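Local structure of phospholethanolamine N-methyltransferase 2 (Haemonchus contortus, 4KRI) at residues V134-D146 and Y275-P287. The protein probably transfers methyl groups from S-adenosylmethionine to phosphomonomethylethanolamine and its dimethyl product during nematode phosphocholine biosynthesis. Numbering follows the deposited sequence.
Sequences VGFQFYAVNEVLD and YAVCDACEYEFEP. With SAH (S-adenosyl-L-homocysteine), chain D.
V141 and V277 form a hydrogen-bonded antiparallel pair: V141 N donates to V277 O (3.0 Å), and V277 N returns a bond to V141 O (2.9 Å). The axes of 134-143 and 275-277 come within 4.7 Å, nearly antiparallel at 157°. Water continues the link past the bridge, joining Y139 O to D279 N at one end and E143 N to Y275 O at the other. The pairing sets strand 132-143 of the N-terminal half against an edge of the Rossmann-like methyltransferase domain, beside the cofactor site, where D279 OD1 accepts from N6 and A280 N donates to N1 of the S-adenosylhomocysteine adenine. V141 and V277 project from the same face of the sheet, V141 CB packing against V277 CG2, and F138 crosses V277 at about a right angle, bringing CZ 3.7 Å from V277 CG1. With CG anti to the backbone N (chi1 -177°), Y139 reaches across Y283 to the loop 278-287; its OH accepts from E284 N (3.1 Å, bent to 138°), while the two tyrosine rings are modestly tilted and largely displaced. A140 CB meets the Y283 ring edge at CE1 (3.7 Å). E143, extended beyond CG, takes Y275 N on OE1 (2.9 Å) from above the carboxylate plane.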
loop_
_atom_site.group_PDB
_atom_site.type_symbol
_atom_site.label_atom_id
_atom_site.label_comp_id
_atom_site.label_asym_id
_atom_site.label_seq_id
_atom_site.Cartn_x
_atom_site.Cartn_y
_atom_site.Cartn_z
ATOM N N VAL A 134 -20.589 -14.775 4.607
ATOM C CA VAL A 134 -19.205 -14.959 4.197
ATOM C C VAL A 134 -18.847 -13.848 3.228
ATOM O O VAL A 134 -19.728 -13.250 2.602
ATOM C CB VAL A 134 -18.949 -16.324 3.514
ATOM C CG1 VAL A 134 -19.116 -17.458 4.516
ATOM C CG2 VAL A 134 -19.860 -16.519 2.296
ATOM N N GLY A 135 -17.555 -13.577 3.103
ATOM C CA GLY A 135 -17.093 -12.541 2.201
ATOM C C GLY A 135 -15.595 -12.658 2.054
ATOM O O GLY A 135 -14.977 -13.547 2.643
ATOM N N PHE A 136 -14.998 -11.769 1.270
ATOM C CA PHE A 136 -13.551 -11.805 1.110
ATOM C C PHE A 136 -12.841 -10.814 2.011
ATOM O O PHE A 136 -13.196 -9.634 2.052
ATOM C CB PHE A 136 -13.164 -11.536 -0.347
ATOM C CG PHE A 136 -13.416 -12.695 -1.256
ATOM C CD1 PHE A 136 -12.717 -13.889 -1.093
ATOM C CD2 PHE A 136 -14.344 -12.597 -2.289
ATOM C CE1 PHE A 136 -12.956 -14.974 -1.938
ATOM C CE2 PHE A 136 -14.586 -13.666 -3.135
ATOM C CZ PHE A 136 -13.893 -14.867 -2.958
ATOM N N GLN A 137 -11.834 -11.302 2.733
ATOM C CA GLN A 137 -10.924 -10.439 3.476
ATOM C C GLN A 137 -9.780 -10.034 2.553
ATOM O O GLN A 137 -9.231 -10.862 1.824
ATOM C CB GLN A 137 -10.373 -11.170 4.706
ATOM C CG GLN A 137 -9.274 -10.414 5.449
ATOM C CD GLN A 137 -8.766 -11.177 6.654
ATOM O OE1 GLN A 137 -9.548 -11.595 7.512
ATOM N NE2 GLN A 137 -7.454 -11.368 6.728
ATOM N N PHE A 138 -9.427 -8.755 2.577
ATOM C CA PHE A 138 -8.374 -8.236 1.710
ATOM C C PHE A 138 -6.969 -8.632 2.182
ATOM O O PHE A 138 -6.663 -8.572 3.380
ATOM C CB PHE A 138 -8.484 -6.708 1.627
ATOM C CG PHE A 138 -7.392 -6.071 0.824
ATOM C CD1 PHE A 138 -7.465 -6.041 -0.566
ATOM C CD2 PHE A 138 -6.282 -5.527 1.455
ATOM C CE1 PHE A 138 -6.453 -5.463 -1.315
ATOM C CE2 PHE A 138 -5.267 -4.944 0.706
ATOM C CZ PHE A 138 -5.355 -4.911 -0.669
ATOM N N TYR A 139 -6.118 -9.045 1.237
ATOM C CA TYR A 139 -4.703 -9.255 1.533
ATOM C C TYR A 139 -3.786 -8.300 0.760
ATOM O O TYR A 139 -2.968 -7.603 1.362
ATOM C CB TYR A 139 -4.281 -10.711 1.304
ATOM C CG TYR A 139 -2.839 -10.954 1.673
ATOM C CD1 TYR A 139 -2.454 -11.099 3.002
ATOM C CD2 TYR A 139 -1.855 -11.021 0.698
ATOM C CE1 TYR A 139 -1.124 -11.306 3.343
ATOM C CE2 TYR A 139 -0.528 -11.231 1.032
ATOM C CZ TYR A 139 -0.168 -11.379 2.346
ATOM O OH TYR A 139 1.163 -11.588 2.654
ATOM N N ALA A 140 -3.894 -8.281 -0.564
ATOM C CA ALA A 140 -3.043 -7.396 -1.358
ATOM C C ALA A 140 -3.555 -7.195 -2.770
ATOM O O ALA A 140 -4.356 -7.979 -3.274
ATOM C CB ALA A 140 -1.602 -7.920 -1.406
ATOM N N VAL A 141 -3.087 -6.123 -3.394
ATOM C CA VAL A 141 -3.175 -5.980 -4.841
ATOM C C VAL A 141 -1.753 -5.783 -5.330
ATOM O O VAL A 141 -1.050 -4.882 -4.870
ATOM C CB VAL A 141 -3.974 -4.743 -5.272
ATOM C CG1 VAL A 141 -4.151 -4.759 -6.812
ATOM C CG2 VAL A 141 -5.328 -4.699 -4.587
ATOM N N ASN A 142 -1.322 -6.637 -6.247
ATOM C CA ASN A 142 -0.006 -6.499 -6.848
ATOM C C ASN A 142 -0.116 -6.197 -8.325
ATOM O O ASN A 142 -1.161 -6.422 -8.942
ATOM C CB ASN A 142 0.803 -7.787 -6.693
ATOM C CG ASN A 142 1.290 -8.004 -5.278
ATOM O OD1 ASN A 142 2.268 -7.380 -4.841
ATOM N ND2 ASN A 142 0.639 -8.924 -4.564
ATOM N N GLU A 143 0.971 -5.697 -8.894
ATOM C CA GLU A 143 1.063 -5.582 -10.348
ATOM C C GLU A 143 1.666 -6.845 -10.926
ATOM O O GLU A 143 2.578 -7.430 -10.328
ATOM C CB GLU A 143 1.968 -4.411 -10.742
ATOM C CG GLU A 143 1.484 -3.049 -10.278
ATOM C CD GLU A 143 2.477 -1.956 -10.636
ATOM O OE1 GLU A 143 3.566 -1.950 -10.039
ATOM O OE2 GLU A 143 2.203 -1.125 -11.538
ATOM N N VAL A 144 1.178 -7.247 -12.102
ATOM C CA VAL A 144 1.828 -8.301 -12.864
ATOM C C VAL A 144 3.146 -7.751 -13.400
ATOM O O VAL A 144 3.155 -6.811 -14.199
ATOM C CB VAL A 144 0.964 -8.754 -14.060
ATOM C CG1 VAL A 144 1.683 -9.859 -14.850
ATOM C CG2 VAL A 144 -0.372 -9.246 -13.561
ATOM N N LEU A 145 4.263 -8.307 -12.948
ATOM C CA LEU A 145 5.562 -7.693 -13.243
ATOM C C LEU A 145 5.978 -7.898 -14.700
ATOM O O LEU A 145 6.635 -7.033 -15.296
ATOM C CB LEU A 145 6.638 -8.194 -12.264
ATOM C CG LEU A 145 6.385 -7.719 -10.832
ATOM C CD1 LEU A 145 7.351 -8.378 -9.861
ATOM C CD2 LEU A 145 6.501 -6.209 -10.748
ATOM N N ASP A 146 5.581 -9.023 -15.283
ATOM C CA ASP A 146 5.863 -9.270 -16.683
ATOM C C ASP A 146 5.304 -8.122 -17.502
ATOM O O ASP A 146 5.907 -7.685 -18.482
ATOM C CB ASP A 146 5.207 -10.580 -17.109
ATOM C CG ASP A 146 5.631 -11.019 -18.470
ATOM O OD1 ASP A 146 6.741 -11.592 -18.588
ATOM O OD2 ASP A 146 4.849 -10.803 -19.429
ATOM N N TYR A 275 4.536 -0.884 -7.526
ATOM C CA TYR A 275 3.692 -0.573 -6.371
ATOM C C TYR A 275 2.828 -1.768 -5.961
ATOM O O TYR A 275 2.519 -2.627 -6.787
ATOM C CB TYR A 275 2.763 0.593 -6.716
ATOM C CG TYR A 275 3.443 1.923 -6.968
ATOM C CD1 TYR A 275 4.229 2.519 -5.994
ATOM C CD2 TYR A 275 3.267 2.594 -8.170
ATOM C CE1 TYR A 275 4.834 3.756 -6.209
ATOM C CE2 TYR A 275 3.871 3.836 -8.396
ATOM C CZ TYR A 275 4.657 4.395 -7.424
ATOM O OH TYR A 275 5.231 5.632 -7.660
ATOM N N ALA A 276 2.433 -1.823 -4.684
ATOM C CA ALA A 276 1.486 -2.847 -4.215
ATOM C C ALA A 276 0.586 -2.239 -3.150
ATOM O O ALA A 276 1.047 -1.417 -2.358
ATOM C CB ALA A 276 2.220 -4.068 -3.637
ATOM N N VAL A 277 -0.699 -2.595 -3.157
ATOM C CA VAL A 277 -1.576 -2.216 -2.055
ATOM C C VAL A 277 -1.463 -3.315 -1.001
ATOM O O VAL A 277 -1.759 -4.475 -1.283
ATOM C CB VAL A 277 -3.047 -2.147 -2.503
ATOM C CG1 VAL A 277 -3.921 -1.589 -1.385
ATOM C CG2 VAL A 277 -3.185 -1.296 -3.749
ATOM N N CYS A 278 -1.023 -2.958 0.201
ATOM C CA CYS A 278 -0.965 -3.925 1.305
ATOM C C CYS A 278 -0.646 -3.208 2.584
ATOM O O CYS A 278 -0.258 -2.047 2.568
ATOM C CB CYS A 278 0.086 -5.009 1.053
ATOM S SG CYS A 278 1.800 -4.384 0.866
ATOM N N ASP A 279 -0.841 -3.908 3.694
ATOM C CA ASP A 279 -0.522 -3.385 5.015
ATOM C C ASP A 279 0.901 -3.846 5.314
ATOM O O ASP A 279 1.175 -5.042 5.376
ATOM C CB ASP A 279 -1.510 -3.952 6.040
ATOM C CG ASP A 279 -1.304 -3.387 7.435
ATOM O OD1 ASP A 279 -0.168 -2.983 7.767
ATOM O OD2 ASP A 279 -2.284 -3.361 8.211
ATOM N N ALA A 280 1.813 -2.893 5.471
ATOM C CA ALA A 280 3.234 -3.210 5.607
ATOM C C ALA A 280 3.549 -4.000 6.883
ATOM O O ALA A 280 4.616 -4.602 7.003
ATOM C CB ALA A 280 4.071 -1.934 5.537
ATOM N N CYS A 281 2.607 -4.019 7.816
ATOM C CA CYS A 281 2.745 -4.828 9.025
ATOM C C CYS A 281 2.384 -6.292 8.834
ATOM O O CYS A 281 2.703 -7.128 9.684
ATOM C CB CYS A 281 1.857 -4.263 10.113
ATOM S SG CYS A 281 2.563 -2.801 10.804
ATOM N N GLU A 282 1.705 -6.600 7.734
ATOM C CA GLU A 282 1.196 -7.950 7.499
ATOM C C GLU A 282 1.861 -8.644 6.323
ATOM O O GLU A 282 2.091 -9.855 6.346
ATOM C CB GLU A 282 -0.313 -7.909 7.232
ATOM C CG GLU A 282 -1.165 -7.378 8.371
ATOM C CD GLU A 282 -2.644 -7.319 8.003
ATOM O OE1 GLU A 282 -3.223 -6.211 8.029
ATOM O OE2 GLU A 282 -3.226 -8.381 7.684
ATOM N N TYR A 283 2.158 -7.876 5.285
ATOM C CA TYR A 283 2.539 -8.433 4.002
ATOM C C TYR A 283 3.847 -9.216 4.030
ATOM O O TYR A 283 4.776 -8.875 4.763
ATOM C CB TYR A 283 2.622 -7.323 2.962
ATOM C CG TYR A 283 2.827 -7.819 1.563
ATOM C CD1 TYR A 283 1.749 -8.225 0.791
ATOM C CD2 TYR A 283 4.098 -7.882 1.001
ATOM C CE1 TYR A 283 1.926 -8.671 -0.505
ATOM C CE2 TYR A 283 4.287 -8.333 -0.295
ATOM C CZ TYR A 283 3.195 -8.727 -1.044
ATOM O OH TYR A 283 3.361 -9.175 -2.336
ATOM N N GLU A 284 3.903 -10.265 3.216
ATOM C CA GLU A 284 5.054 -11.156 3.179
ATOM C C GLU A 284 6.125 -10.625 2.226
ATOM O O GLU A 284 6.097 -10.924 1.030
ATOM C CB GLU A 284 4.604 -12.554 2.741
ATOM C CG GLU A 284 5.607 -13.666 3.025
ATOM C CD GLU A 284 5.540 -14.161 4.459
ATOM O OE1 GLU A 284 4.871 -13.511 5.293
ATOM O OE2 GLU A 284 6.148 -15.213 4.752
ATOM N N PHE A 285 7.060 -9.835 2.750
ATOM C CA PHE A 285 8.186 -9.358 1.940
ATOM C C PHE A 285 9.250 -10.437 1.822
ATOM O O PHE A 285 9.365 -11.302 2.692
ATOM C CB PHE A 285 8.794 -8.093 2.552
ATOM C CG PHE A 285 7.887 -6.906 2.484
ATOM C CD1 PHE A 285 7.542 -6.369 1.248
ATOM C CD2 PHE A 285 7.362 -6.340 3.631
ATOM C CE1 PHE A 285 6.697 -5.281 1.167
ATOM C CE2 PHE A 285 6.513 -5.242 3.557
ATOM C CZ PHE A 285 6.178 -4.720 2.319
ATOM N N GLU A 286 10.024 -10.391 0.744
ATOM C CA GLU A 286 11.097 -11.355 0.566
ATOM C C GLU A 286 12.164 -11.042 1.604
ATOM O O GLU A 286 12.599 -9.899 1.718
ATOM C CB GLU A 286 11.701 -11.239 -0.824
ATOM C CG GLU A 286 12.444 -12.477 -1.239
ATOM C CD GLU A 286 11.533 -13.686 -1.318
ATOM O OE1 GLU A 286 10.351 -13.524 -1.703
ATOM O OE2 GLU A 286 12.000 -14.797 -0.993
ATOM N N PRO A 287 12.596 -12.052 2.361
ATOM C CA PRO A 287 13.597 -11.729 3.382
ATOM C C PRO A 287 14.966 -11.457 2.775
ATOM O O PRO A 287 15.300 -12.024 1.710
ATOM C CB PRO A 287 13.677 -13.012 4.226
ATOM C CG PRO A 287 12.600 -13.936 3.697
ATOM C CD PRO A 287 12.272 -13.488 2.320
HETATM N N SAH D . 5.615 8.736 1.792
HETATM C CA SAH D . 4.665 9.560 0.999
HETATM C CB SAH D . 3.215 9.448 1.614
HETATM C CG SAH D . 2.984 10.060 2.992
HETATM S SD SAH D . 1.281 9.807 3.587
HETATM C C SAH D . 5.154 10.944 0.833
HETATM O O SAH D . 6.259 11.263 1.249
HETATM O OXT SAH D . 4.554 11.697 0.083
HETATM C "C5'" SAH D . 1.265 8.311 4.593
HETATM C "C4'" SAH D . 0.919 7.116 3.904
HETATM O "O4'" SAH D . 1.167 5.987 4.783
HETATM C "C3'" SAH D . -0.534 7.078 3.621
HETATM O "O3'" SAH D . -0.717 6.983 2.225
HETATM C "C2'" SAH D . -1.039 5.876 4.286
HETATM O "O2'" SAH D . -2.034 5.214 3.540
HETATM C "C1'" SAH D . 0.195 5.050 4.444
HETATM N N9 SAH D . 0.054 3.970 5.482
HETATM C C8 SAH D . -0.323 4.124 6.772
HETATM N N7 SAH D . -0.251 2.931 7.372
HETATM C C5 SAH D . 0.189 2.022 6.477
HETATM C C6 SAH D . 0.445 0.647 6.554
HETATM N N6 SAH D . 0.247 -0.058 7.721
HETATM N N1 SAH D . 0.889 0.025 5.440
HETATM C C2 SAH D . 1.085 0.690 4.296
HETATM N N3 SAH D . 0.855 2.012 4.194
HETATM C C4 SAH D . 0.395 2.694 5.259
HETATM O O HOH W 1 -2.611 -6.263 3.704
HETATM O O HOH W 2 3.106 -5.286 -6.933
HETATM O O HOH W 3 1.052 -10.695 -2.667
#